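Local coordinates for protein BlEst2 (Bacillus licheniformis, PDB 6WPX) that probably hydrolyses ester bonds as a secreted lipase or esterase, here in its propeptide form, in which the C-terminal domain is autoinhibitory, at residues Ala175-Ser178 / Leu179-Gly182; Lys185-Arg188 / Asp189-Asn193; His194-Arg197 / Leu198-Lys201. One frame throughout, in Å; residues are numbered along the deposited sequence.

Contact 1: residues Ala175-Ser178 / Leu179-Gly182; sequences AVYS and LQTG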
loop_
_atom_site.group_PDB
_atom_site.type_symbol
_atom_site.label_atom_id
_atom_site.label_comp_id
_atom_site.label_asym_id
_atom_site.label_seq_id
_atom_site.Cartn_x
_atom_site.Cartn_y
_atom_site.Cartn_z
ATOM N N ALA A 175 -6.707 -10.610 2.725
ATOM C CA ALA A 175 -5.319 -10.180 2.496
ATOM C C ALA A 175 -5.192 -8.688 2.398
ATOM O O ALA A 175 -4.419 -8.123 3.165
ATOM C CB ALA A 175 -4.714 -10.859 1.272
ATOM N N VAL A 176 -5.999 -8.029 1.536
ATOM C CA VAL A 176 -5.993 -6.562 1.369
ATOM C C VAL A 176 -6.398 -5.864 2.675
ATOM O O VAL A 176 -5.780 -4.878 3.063
ATOM C CB VAL A 176 -6.850 -6.086 0.148
ATOM C CG1 VAL A 176 -6.728 -4.570 -0.054
ATOM C CG2 VAL A 176 -6.434 -6.819 -1.135
ATOM N N TYR A 177 -7.426 -6.392 3.346
ATOM C CA TYR A 177 -7.932 -5.918 4.636
ATOM C C TYR A 177 -6.803 -5.886 5.656
ATOM O O TYR A 177 -6.714 -4.925 6.415
ATOM C CB TYR A 177 -9.001 -6.899 5.137
ATOM C CG TYR A 177 -9.695 -6.486 6.408
ATOM C CD1 TYR A 177 -9.239 -6.922 7.653
ATOM C CD2 TYR A 177 -10.866 -5.742 6.367
ATOM C CE1 TYR A 177 -9.924 -6.595 8.828
ATOM C CE2 TYR A 177 -11.546 -5.400 7.527
ATOM C CZ TYR A 177 -11.088 -5.846 8.752
ATOM O OH TYR A 177 -11.822 -5.503 9.857
ATOM N N SER A 178 -5.986 -6.975 5.715
ATOM C CA SER A 178 -4.892 -7.094 6.686
ATOM C C SER A 178 -3.756 -6.111 6.404
ATOM O O SER A 178 -2.909 -5.922 7.265
ATOM C CB SER A 178 -4.362 -8.524 6.763
ATOM O OG SER A 178 -3.580 -8.878 5.633
ATOM N N LEU A 179 -3.747 -5.485 5.214
ATOM C CA LEU A 179 -2.734 -4.511 4.803
ATOM C C LEU A 179 -3.058 -3.060 5.206
ATOM O O LEU A 179 -2.199 -2.190 5.052
ATOM C CB LEU A 179 -2.458 -4.612 3.296
ATOM C CG LEU A 179 -1.802 -5.934 2.830
ATOM C CD1 LEU A 179 -1.725 -5.978 1.333
ATOM C CD2 LEU A 179 -0.415 -6.095 3.429
ATOM N N GLN A 180 -4.274 -2.797 5.724
ATOM C CA GLN A 180 -4.627 -1.444 6.193
ATOM C C GLN A 180 -3.628 -1.027 7.282
ATOM O O GLN A 180 -3.193 -1.871 8.076
ATOM C CB GLN A 180 -6.047 -1.407 6.760
ATOM C CG GLN A 180 -7.096 -1.599 5.682
ATOM C CD GLN A 180 -8.465 -1.762 6.265
ATOM O OE1 GLN A 180 -9.249 -0.804 6.373
ATOM N NE2 GLN A 180 -8.803 -2.995 6.631
ATOM N N THR A 181 -3.237 0.249 7.297
ATOM C CA THR A 181 -2.217 0.734 8.240
ATOM C C THR A 181 -2.665 0.617 9.695
ATOM O O THR A 181 -1.831 0.405 10.570
ATOM C CB THR A 181 -1.740 2.150 7.896
ATOM O OG1 THR A 181 -2.851 3.036 7.940
ATOM C CG2 THR A 181 -1.061 2.226 6.553
ATOM N N GLY A 182 -3.965 0.751 9.946
ATOM C CA GLY A 182 -4.493 0.611 11.302
ATOM C C GLY A 182 -4.316 -0.816 11.787
ATOM O O GLY A 182 -3.891 -1.041 12.919
#

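Contact 2: residues Lys185-Arg188 / Asp189-Asn193; sequences KSFR and DQTDN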
loop_
_atom_site.group_PDB
_atom_site.type_symbol
_atom_site.label_atom_id
_atom_site.label_comp_id
_atom_site.label_asym_id
_atom_site.label_seq_id
_atom_site.Cartn_x
_atom_site.Cartn_y
_atom_site.Cartn_z
ATOM N N LYS A 185 -0.686 -1.536 12.281
ATOM C CA LYS A 185 -0.162 -0.899 13.505
ATOM C C LYS A 185 -0.368 -1.838 14.700
ATOM O O LYS A 185 0.537 -2.017 15.512
ATOM C CB LYS A 185 -0.815 0.475 13.749
ATOM C CG LYS A 185 -0.315 1.213 15.006
ATOM C CD LYS A 185 0.980 1.961 14.773
ATOM C CE LYS A 185 1.517 2.643 16.011
ATOM N NZ LYS A 185 0.874 3.958 16.246
ATOM N N SER A 186 -1.550 -2.464 14.763
ATOM C CA SER A 186 -1.913 -3.440 15.784
ATOM C C SER A 186 -1.031 -4.703 15.613
ATOM O O SER A 186 -0.480 -5.181 16.597
ATOM C CB SER A 186 -3.387 -3.784 15.658
ATOM O OG SER A 186 -3.772 -4.841 16.518
ATOM N N PHE A 187 -0.852 -5.212 14.364
ATOM C CA PHE A 187 0.018 -6.371 14.104
ATOM C C PHE A 187 1.434 -6.060 14.598
ATOM O O PHE A 187 2.016 -6.885 15.285
ATOM C CB PHE A 187 0.036 -6.773 12.612
ATOM C CG PHE A 187 0.929 -7.967 12.326
ATOM C CD1 PHE A 187 0.482 -9.268 12.556
ATOM C CD2 PHE A 187 2.236 -7.788 11.873
ATOM C CE1 PHE A 187 1.329 -10.367 12.333
ATOM C CE2 PHE A 187 3.078 -8.882 11.660
ATOM C CZ PHE A 187 2.618 -10.164 11.869
ATOM N N ARG A 188 1.958 -4.848 14.304
ATOM C CA ARG A 188 3.277 -4.392 14.772
ATOM C C ARG A 188 3.342 -4.453 16.302
ATOM O O ARG A 188 4.296 -5.001 16.860
ATOM C CB ARG A 188 3.571 -2.949 14.292
ATOM C CG ARG A 188 3.832 -2.820 12.789
ATOM C CD ARG A 188 5.316 -2.895 12.399
ATOM N NE ARG A 188 5.902 -4.159 12.836
ATOM C CZ ARG A 188 5.758 -5.314 12.204
ATOM N NH1 ARG A 188 6.241 -6.424 12.729
ATOM N NH2 ARG A 188 5.148 -5.365 11.024
ATOM N N ASP A 189 2.298 -3.941 16.975
ATOM C CA ASP A 189 2.218 -3.935 18.432
ATOM C C ASP A 189 2.303 -5.347 19.063
ATOM O O ASP A 189 2.966 -5.510 20.083
ATOM C CB ASP A 189 0.960 -3.196 18.894
ATOM C CG ASP A 189 0.853 -3.102 20.410
ATOM O OD1 ASP A 189 1.524 -2.228 20.998
ATOM O OD2 ASP A 189 0.150 -3.946 21.008
ATOM N N GLN A 190 1.637 -6.345 18.448
ATOM C CA GLN A 190 1.582 -7.752 18.882
ATOM C C GLN A 190 2.805 -8.567 18.482
ATOM O O GLN A 190 2.969 -9.697 18.942
ATOM C CB GLN A 190 0.370 -8.437 18.229
ATOM C CG GLN A 190 -1.013 -7.903 18.627
ATOM C CD GLN A 190 -2.072 -8.815 18.063
ATOM O OE1 GLN A 190 -2.158 -9.036 16.844
ATOM N NE2 GLN A 190 -2.854 -9.427 18.944
ATOM N N THR A 191 3.621 -8.043 17.567
ATOM C CA THR A 191 4.749 -8.771 17.004
ATOM C C THR A 191 6.123 -8.297 17.486
ATOM O O THR A 191 6.974 -9.119 17.820
ATOM C CB THR A 191 4.627 -8.713 15.456
ATOM O OG1 THR A 191 3.339 -9.200 15.078
ATOM C CG2 THR A 191 5.703 -9.512 14.719
ATOM N N ASP A 192 6.351 -6.986 17.471
ATOM C CA ASP A 192 7.659 -6.384 17.696
ATOM C C ASP A 192 8.265 -6.610 19.085
ATOM O O ASP A 192 9.491 -6.614 19.184
ATOM C CB ASP A 192 7.633 -4.896 17.323
ATOM C CG ASP A 192 7.423 -4.672 15.823
ATOM O OD1 ASP A 192 7.582 -5.649 15.043
ATOM O OD2 ASP A 192 7.079 -3.541 15.438
ATOM N N ASN A 193 7.447 -6.883 20.112
ATOM C CA ASN A 193 7.927 -7.157 21.460
ATOM C C ASN A 193 7.593 -8.584 21.919
ATOM O O ASN A 193 7.703 -8.891 23.110
ATOM C CB ASN A 193 7.401 -6.099 22.447
ATOM C CG ASN A 193 8.080 -4.764 22.283
ATOM O OD1 ASN A 193 9.312 -4.636 22.387
ATOM N ND2 ASN A 193 7.288 -3.743 22.001
#

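Contact 3: residues His194-Arg197 / Leu198-Lys201; sequences HPNR and LKTK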
loop_
_atom_site.group_PDB
_atom_site.type_symbol
_atom_site.label_atom_id
_atom_site.label_comp_id
_atom_site.label_asym_id
_atom_site.label_seq_id
_atom_site.Cartn_x
_atom_site.Cartn_y
_atom_site.Cartn_z
ATOM N N HIS A 194 7.189 -9.454 20.971
ATOM C CA HIS A 194 6.916 -10.864 21.229
ATOM C C HIS A 194 8.294 -11.524 21.467
ATOM O O HIS A 194 9.233 -11.221 20.719
ATOM C CB HIS A 194 6.245 -11.513 20.002
ATOM C CG HIS A 194 5.721 -12.904 20.237
ATOM N ND1 HIS A 194 6.575 -14.003 20.345
ATOM C CD2 HIS A 194 4.443 -13.337 20.354
ATOM C CE1 HIS A 194 5.794 -15.048 20.561
ATOM N NE2 HIS A 194 4.505 -14.703 20.555
ATOM N N PRO A 195 8.437 -12.435 22.463
ATOM C CA PRO A 195 9.755 -13.072 22.690
ATOM C C PRO A 195 10.364 -13.753 21.454
ATOM O O PRO A 195 11.581 -13.745 21.296
ATOM C CB PRO A 195 9.492 -14.081 23.821
ATOM C CG PRO A 195 8.248 -13.651 24.457
ATOM C CD PRO A 195 7.429 -12.890 23.447
ATOM N N ASN A 196 9.525 -14.283 20.549
ATOM C CA ASN A 196 10.035 -14.957 19.343
ATOM C C ASN A 196 10.713 -14.030 18.331
ATOM O O ASN A 196 11.460 -14.514 17.494
ATOM C CB ASN A 196 8.942 -15.788 18.664
ATOM C CG ASN A 196 8.667 -17.098 19.370
ATOM O OD1 ASN A 196 9.419 -17.536 20.245
ATOM N ND2 ASN A 196 7.581 -17.751 18.994
ATOM N N ARG A 197 10.427 -12.714 18.384
ATOM C CA ARG A 197 10.980 -11.725 17.458
ATOM C C ARG A 197 12.501 -11.707 17.478
ATOM O O ARG A 197 13.119 -11.646 16.419
ATOM C CB ARG A 197 10.399 -10.328 17.737
ATOM C CG ARG A 197 10.808 -9.257 16.713
ATOM C CD ARG A 197 12.100 -8.551 17.130
ATOM N NE ARG A 197 11.868 -7.645 18.247
ATOM C CZ ARG A 197 12.802 -6.927 18.862
ATOM N NH1 ARG A 197 12.469 -6.107 19.840
ATOM N NH2 ARG A 197 14.081 -7.047 18.520
ATOM N N LEU A 198 13.089 -11.755 18.685
ATOM C CA LEU A 198 14.538 -11.729 18.925
ATOM C C LEU A 198 15.293 -12.941 18.378
ATOM O O LEU A 198 16.513 -12.870 18.245
ATOM C CB LEU A 198 14.798 -11.639 20.442
ATOM C CG LEU A 198 14.385 -10.346 21.135
ATOM C CD1 LEU A 198 14.155 -10.580 22.623
ATOM C CD2 LEU A 198 15.403 -9.223 20.880
ATOM N N LYS A 199 14.592 -14.022 18.087
ATOM C CA LYS A 199 15.223 -15.293 17.662
ATOM C C LYS A 199 15.604 -15.325 16.180
ATOM O O LYS A 199 16.138 -16.343 15.753
ATOM C CB LYS A 199 14.303 -16.454 18.023
ATOM C CG LYS A 199 14.094 -16.616 19.518
ATOM C CD LYS A 199 13.333 -17.845 19.862
ATOM C CE LYS A 199 12.691 -17.769 21.228
ATOM N NZ LYS A 199 11.814 -18.930 21.457
ATOM N N THR A 200 15.274 -14.278 15.429
ATOM C CA THR A 200 15.588 -14.250 13.982
ATOM C C THR A 200 16.059 -12.862 13.546
ATOM O O THR A 200 15.542 -11.877 14.016
ATOM C CB THR A 200 14.430 -14.713 13.092
ATOM O OG1 THR A 200 13.615 -15.711 13.690
ATOM C CG2 THR A 200 14.892 -15.137 11.722
ATOM N N LYS A 201 17.050 -12.850 12.669
ATOM C CA LYS A 201 17.564 -11.589 12.124
ATOM C C LYS A 201 16.721 -11.224 10.903
ATOM O O LYS A 201 16.451 -12.050 10.094
ATOM C CB LYS A 201 19.030 -11.723 11.721
ATOM C CG LYS A 201 19.637 -10.413 11.265
ATOM C CD LYS A 201 19.760 -9.393 12.379
ATOM C CE LYS A 201 20.065 -7.980 11.907
ATOM N NZ LYS A 201 19.936 -7.822 10.450
#

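Contact 1: residues Ala175-Ser178 / Leu179-Gly182
Leu179, Gln180 and Tyr177 carry this contact, where the chain passes from helix 174-178 into helix 181-191. Gln180 reaches back along the turn it has just left: NE2 donates to Tyr177 O at 2.9 Å, a nearly straight bond that arrives in the carbonyl plane on a lone pair and lies almost in the plane of the amide itself. The backbone N of Gln180 adds a weak, longer bond to the same oxygen, which is therefore gripped by main chain and side chain of one residue. On its way NE2 also passes over one face of the Tyr177 ring, 3.4 Å from CD2 and off-centre toward the rim, with amide and ring planes 65° apart. The ring comes under the amide because CG of Tyr177 stands anti to its backbone N (chi1 -175°). Leu179 N bonds to Val176 O at 3.0 Å, a bent i to i-3 link, while Leu179 CG rests 3.4 Å from Ala175 O. That carbonyl also takes a 2.7 Å bond from Ser178 OG. Outside the turn, Leu179 packs on Ala154, and Met446 of strand 445-456 touches both Tyr177 and Gln180. Every touching residue is buried. The arrangement is a tight turn linking two consecutive helices, with Gln180 at the N-cap position of the second, its amide turned back to the first.

Contact 2: residues Lys185-Arg188 / Asp189-Asn193
The Phe187 ring has Thr191 OG1 over the centre of one face, 3.3 Å above its plane, and Arg188 NH2 in plane at its edge. The Arg188 guanidinium is met at its own edge by the Asp192 carboxylate, the two planes 22° apart. This is a side-on grip: NE donates to Asp192 OD2 at 2.9 Å and NH1 to Asp192 OD1 at 2.8 Å. Both oxygens lie in the guanidinium plane and are approached on their syn sides, the donors somewhat out of the carboxylate plane. The arginine chain folds at chi2 (-93°) and chi3 (59°) to turn this edge toward a residue one helical turn ahead. Thr191 OG1 owes its place over the ring to a 2.7 Å bond to Phe187 O, and its CG2 lies 3.7 Å from Arg188 NH1. Arg188 O takes two backbone donors, Asp192 N at 2.9 Å and Thr191 N. Beyond the helix, Gln126 and the carbonyl of His148 hold NH1 and NH2 of Arg188, while Tyr243 OH bonds to Asp192 OD1 and His131 NE2 pairs with Thr191 OG1. Replacing Arg188 with a leucine would probably leave the Asp192 carboxylate without its countercharge and the His148 carbonyl without this donor. With NE and both terminal nitrogens engaged, the guanidinium is fixed in rotation, and the i to i+4 ion pair probably balances a buried positive charge.

Contact 3: residues His194-Arg197 / Leu198-Lys201
Asn196 and Lys199 bond twice across a short 3-10 turn in the connection between the helix 181-191 and strand 201-205, a helix-to-strand link of the alpha/beta hydrolase domain. One bond is backbone, Lys199 N to Asn196 O at 3.2 Å, the i to i-3 step expected of a 3-10 turn. The other joins side chains: Lys199 runs extended beyond CG and brings NZ to within 3.0 Å of Asn196 OD1, with CE at 3.4 Å from the same oxygen; NZ also has a weak hydrogen bond to Tyr135 OH. The snug side of the turn is the one facing helix 121-131. Here Asn196 is buried, its ND2 bonded to Asn133 OD1 and Ile130 O, and its side chain packs on Tyr135; Thr200, also buried, touches Tyr135 and Leu129. Leu198 and Lys199, both exposed, make up the looser side. Arg197 lies between, packed on Ile130 and Tyr243, its NE held by Asp192 O. Leu198 leans over one face of its guanidinium, off-centre, where CD2 comes to 3.5 Å from Arg197 NH2; bends at chi2 (-90°) and chi3 (-73°) bring that face beside the leucine. The turn is opened by His194, whose O accepts from Arg197 N at 3.0 Å and whose ND1 accepts from Asn196 N, which lies 6° out of the imidazole plane, also at 3.0 Å.

In the fold
The three contacts follow one another along the chain, leading from the junction with the C-terminal strands out to the surface of the alpha/beta domain. Contact 1 is wholly buried, its centre about 9 Å from the chain's centre, and it touches strands 445-456 and 462-473; contact 2 is partly buried, and contact 3 lies farthest out, its centre about 25 Å from the chain's centre. Contacts 1 and 2 share the helix 181-191, one at its start and the other toward its end, whereas contacts 2 and 3 both lean on helix 121-131 and touch each other directly. The chemistry shifts accordingly: neutral amide and carbonyl inside, an ion pair midway, and an asparagine-bound lysine outermost.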